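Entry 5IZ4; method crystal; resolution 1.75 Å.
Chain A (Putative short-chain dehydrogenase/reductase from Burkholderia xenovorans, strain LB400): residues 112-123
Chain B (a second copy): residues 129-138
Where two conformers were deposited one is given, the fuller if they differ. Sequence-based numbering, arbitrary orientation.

Chain A (112-123) AFDQIDDFEFER
Chain B (129-138) LIGLYQMTRA

Chain B residues 129-138 are helical throughout, with a wider pi-type turn at 129-131. Chain A approaches as a loop that enters a helix at Asp118(A); the two helices run roughly antiparallel (149°), their axes 10.5 Å apart at closest. The register sets the CA of Phe113(A) 6.6 Å from that of Arg137(B), and the CA of Asp118(A) 6.2 Å from that of Ile130(B). The contact buries 540 Å².

The direct hydrogen bonds come from one group. Arg137(B), with chi angles t, t, p and -169°, has its CA-to-CB bond pointing toward chain A, and its NH1 donates to Phe113(A) O (2.9 Å, 158°) and Ile116(A) O (2.7 Å, 137°). Both carbonyls lie near the guanidinium plane, so a single nitrogen ties together two points of the loop. Ile116(A) is extended (phi/psi -130/154), whereas Phe113(A) has phi/psi -58/-32.

Apolar packing involves chiefly Tyr133(B) (chi1 t, chi2 -96°) and Phe121(A) (m, 94°). Phe121(A) places CE1 over one face of the Tyr133(B) ring, 3.7 Å from Tyr133(B) CD1; the ring planes meet obliquely at 49°, centroids 4.9 Å apart. At the phenol end, Tyr133(B) CZ lies 4.0 Å from Phe113(A) CD1 and 3.9 Å from Ile116(A) CG2. Phe121(A) CD2 also lies 3.7 Å from Leu129(B) CD1, and Phe121(A) CB lies 3.7 Å from Ile130(B) CG1. Ile130(B), rotamer m, t, reaches Glu122(A) CG with its CD1 at 3.6 Å.

Water extends the polar contact: water 1 accepts from Asp118(A) N (2.9 Å) and Arg137(B) NH2 (3.0 Å) and donates to Gln134(B) OE1 (2.7 Å).

Within chain A, Asp117(A), chi1 p, caps the helix, its OD1 accepting from Glu120(A) N at 3.1 Å. Arg123(A) NE forms a salt bridge with Glu120(A) OE1 at 2.9 Å.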

# COMPACT_ATOMS: atom_id res chain seq x y z
N ALA A 112 -9.60 10.65 -22.96
CA ALA A 112 -9.51 10.87 -24.40
C ALA A 112 -8.67 9.75 -25.01
O ALA A 112 -7.52 9.94 -25.41
CB ALA A 112 -8.93 12.24 -24.69
N PHE A 113 -9.26 8.54 -25.04
CA PHE A 113 -8.52 7.36 -25.48
C PHE A 113 -7.98 7.51 -26.89
O PHE A 113 -6.92 6.96 -27.20
CB PHE A 113 -9.42 6.12 -25.42
CG PHE A 113 -9.80 5.75 -24.03
CD1 PHE A 113 -8.98 4.93 -23.27
CD2 PHE A 113 -10.96 6.25 -23.47
CE1 PHE A 113 -9.33 4.60 -21.98
CE2 PHE A 113 -11.31 5.93 -22.17
CZ PHE A 113 -10.49 5.10 -21.43
N ASP A 114 -8.67 8.26 -27.74
CA ASP A 114 -8.38 8.50 -29.14
C ASP A 114 -7.27 9.51 -29.36
O ASP A 114 -6.95 9.81 -30.52
CB ASP A 114 -9.66 9.00 -29.84
CG ASP A 114 -10.21 10.32 -29.23
OD1 ASP A 114 -10.19 10.51 -27.99
OD2 ASP A 114 -10.69 11.17 -30.01
N GLN A 115 -6.73 10.11 -28.30
CA GLN A 115 -5.76 11.19 -28.43
C GLN A 115 -4.40 10.83 -27.82
O GLN A 115 -3.56 11.71 -27.64
CB GLN A 115 -6.31 12.47 -27.81
CG GLN A 115 -7.63 12.86 -28.46
CD GLN A 115 -8.07 14.28 -28.14
OE1 GLN A 115 -7.78 14.81 -27.08
NE2 GLN A 115 -8.78 14.90 -29.08
N ILE A 116 -4.17 9.56 -27.52
CA ILE A 116 -2.86 9.08 -27.12
C ILE A 116 -2.54 7.86 -27.97
O ILE A 116 -3.45 7.20 -28.49
CB ILE A 116 -2.81 8.78 -25.60
CG1 ILE A 116 -1.36 8.68 -25.11
CG2 ILE A 116 -3.60 7.51 -25.28
CD1 ILE A 116 -1.23 8.72 -23.59
N ASP A 117 -1.26 7.58 -28.17
CA ASP A 117 -0.87 6.42 -28.98
C ASP A 117 0.38 5.77 -28.42
O ASP A 117 1.00 6.27 -27.48
CB ASP A 117 -0.66 6.79 -30.46
CG ASP A 117 0.35 7.91 -30.65
OD1 ASP A 117 0.99 8.33 -29.66
OD2 ASP A 117 0.50 8.36 -31.79
N ASP A 118 0.76 4.63 -29.02
CA ASP A 118 1.94 3.91 -28.56
C ASP A 118 3.19 4.78 -28.63
O ASP A 118 4.05 4.71 -27.75
CB ASP A 118 2.12 2.61 -29.35
CG ASP A 118 2.16 2.79 -30.88
OD1 ASP A 118 1.80 3.86 -31.42
OD2 ASP A 118 2.55 1.81 -31.56
N PHE A 119 3.28 5.65 -29.65
CA PHE A 119 4.42 6.56 -29.76
C PHE A 119 4.62 7.35 -28.47
O PHE A 119 5.75 7.51 -28.00
CB PHE A 119 4.22 7.53 -30.92
CG PHE A 119 4.39 6.89 -32.27
CD1 PHE A 119 5.65 6.57 -32.75
CD2 PHE A 119 3.28 6.58 -33.05
CE1 PHE A 119 5.81 5.97 -33.99
CE2 PHE A 119 3.44 5.98 -34.30
CZ PHE A 119 4.71 5.68 -34.77
N GLU A 120 3.53 7.87 -27.90
CA GLU A 120 3.64 8.70 -26.71
C GLU A 120 3.94 7.86 -25.47
O GLU A 120 4.74 8.28 -24.62
CB GLU A 120 2.36 9.51 -26.53
CG GLU A 120 2.33 10.38 -25.27
CD GLU A 120 3.34 11.52 -25.31
OE1 GLU A 120 3.95 11.79 -26.38
OE2 GLU A 120 3.52 12.15 -24.23
N PHE A 121 3.37 6.66 -25.38
CA PHE A 121 3.72 5.77 -24.27
C PHE A 121 5.22 5.51 -24.28
O PHE A 121 5.88 5.59 -23.24
CB PHE A 121 2.97 4.44 -24.36
CG PHE A 121 1.57 4.46 -23.78
CD1 PHE A 121 0.47 4.71 -24.59
CD2 PHE A 121 1.35 4.20 -22.43
CE1 PHE A 121 -0.82 4.70 -24.09
CE2 PHE A 121 0.05 4.19 -21.91
CZ PHE A 121 -1.03 4.45 -22.74
N GLU A 122 5.78 5.22 -25.46
CA GLU A 122 7.22 4.97 -25.55
C GLU A 122 8.04 6.24 -25.32
O GLU A 122 9.10 6.18 -24.69
CB GLU A 122 7.59 4.34 -26.90
CG GLU A 122 7.00 2.96 -27.11
CD GLU A 122 7.77 2.11 -28.12
OE1 GLU A 122 8.26 2.68 -29.12
OE2 GLU A 122 7.87 0.88 -27.90
N ARG A 123 7.56 7.39 -25.82
CA ARG A 123 8.33 8.62 -25.68
C ARG A 123 8.51 8.96 -24.21
O ARG A 123 9.61 9.34 -23.77
CB ARG A 123 7.63 9.77 -26.40
CG ARG A 123 8.46 11.06 -26.49
CD ARG A 123 7.62 12.24 -26.96
NE ARG A 123 6.66 12.63 -25.94
CZ ARG A 123 6.95 13.42 -24.90
NH1 ARG A 123 8.17 13.92 -24.77
NH2 ARG A 123 6.01 13.71 -24.00
N LEU B 129 2.29 -3.57 -21.41
CA LEU B 129 1.62 -2.33 -21.04
C LEU B 129 0.95 -1.68 -22.24
O LEU B 129 -0.27 -1.48 -22.21
CB LEU B 129 2.63 -1.36 -20.38
CG LEU B 129 2.07 -0.09 -19.72
CD1 LEU B 129 1.61 0.96 -20.74
CD2 LEU B 129 0.94 -0.45 -18.74
N ILE B 130 1.70 -1.34 -23.29
CA ILE B 130 1.09 -0.70 -24.46
C ILE B 130 0.07 -1.64 -25.08
O ILE B 130 -1.06 -1.23 -25.38
CB ILE B 130 2.17 -0.29 -25.48
CG1 ILE B 130 3.09 0.76 -24.85
CG2 ILE B 130 1.49 0.22 -26.75
CD1 ILE B 130 4.26 1.19 -25.70
N GLY B 131 0.44 -2.91 -25.27
CA GLY B 131 -0.48 -3.85 -25.88
C GLY B 131 -1.73 -4.06 -25.04
O GLY B 131 -2.84 -4.17 -25.58
N LEU B 132 -1.57 -4.10 -23.72
CA LEU B 132 -2.71 -4.25 -22.83
C LEU B 132 -3.63 -3.04 -22.92
O LEU B 132 -4.86 -3.19 -23.01
CB LEU B 132 -2.20 -4.47 -21.41
CG LEU B 132 -3.22 -4.69 -20.28
CD1 LEU B 132 -2.64 -5.62 -19.22
CD2 LEU B 132 -3.61 -3.35 -19.68
N TYR B 133 -3.05 -1.84 -22.94
CA TYR B 133 -3.85 -0.63 -23.13
C TYR B 133 -4.56 -0.63 -24.48
O TYR B 133 -5.75 -0.28 -24.57
CB TYR B 133 -2.97 0.61 -23.01
CG TYR B 133 -3.72 1.88 -23.33
CD1 TYR B 133 -3.67 2.43 -24.60
CD2 TYR B 133 -4.50 2.50 -22.36
CE1 TYR B 133 -4.37 3.59 -24.91
CE2 TYR B 133 -5.20 3.66 -22.64
CZ TYR B 133 -5.14 4.20 -23.93
OH TYR B 133 -5.84 5.34 -24.22
N GLN B 134 -3.85 -0.99 -25.55
CA GLN B 134 -4.44 -0.92 -26.88
C GLN B 134 -5.61 -1.90 -27.02
O GLN B 134 -6.62 -1.58 -27.65
CB GLN B 134 -3.37 -1.17 -27.95
CG GLN B 134 -2.40 0.02 -28.08
CD GLN B 134 -1.34 -0.16 -29.16
OE1 GLN B 134 -0.85 0.83 -29.71
NE2 GLN B 134 -0.95 -1.41 -29.44
N MET B 135 -5.48 -3.09 -26.43
CA MET B 135 -6.57 -4.05 -26.47
C MET B 135 -7.77 -3.54 -25.69
O MET B 135 -8.92 -3.61 -26.16
CB MET B 135 -6.10 -5.40 -25.91
CG MET B 135 -7.02 -6.55 -26.22
SD MET B 135 -7.07 -6.86 -28.01
CE MET B 135 -8.68 -7.64 -28.12
N THR B 136 -7.52 -3.01 -24.49
CA THR B 136 -8.60 -2.47 -23.67
C THR B 136 -9.31 -1.33 -24.39
O THR B 136 -10.54 -1.31 -24.48
CB THR B 136 -8.05 -2.00 -22.33
OG1 THR B 136 -7.40 -3.09 -21.65
CG2 THR B 136 -9.18 -1.50 -21.46
N ARG B 137 -8.53 -0.38 -24.92
CA ARG B 137 -9.11 0.74 -25.66
C ARG B 137 -9.97 0.26 -26.82
O ARG B 137 -11.05 0.81 -27.07
CB ARG B 137 -8.01 1.67 -26.18
CG ARG B 137 -8.54 2.77 -27.11
CD ARG B 137 -7.45 3.78 -27.55
NE ARG B 137 -6.39 3.16 -28.34
CZ ARG B 137 -5.24 3.75 -28.65
NH1 ARG B 137 -5.01 5.00 -28.25
NH2 ARG B 137 -4.33 3.11 -29.37
N ALA B 138 -9.49 -0.75 -27.57
CA ALA B 138 -10.26 -1.23 -28.72
C ALA B 138 -11.60 -1.82 -28.30
O ALA B 138 -12.59 -1.67 -29.02
CB ALA B 138 -9.44 -2.27 -29.50
O HOH W 1 -1.49 3.39 -30.38
O HOH W 2 0.54 0.26 -32.78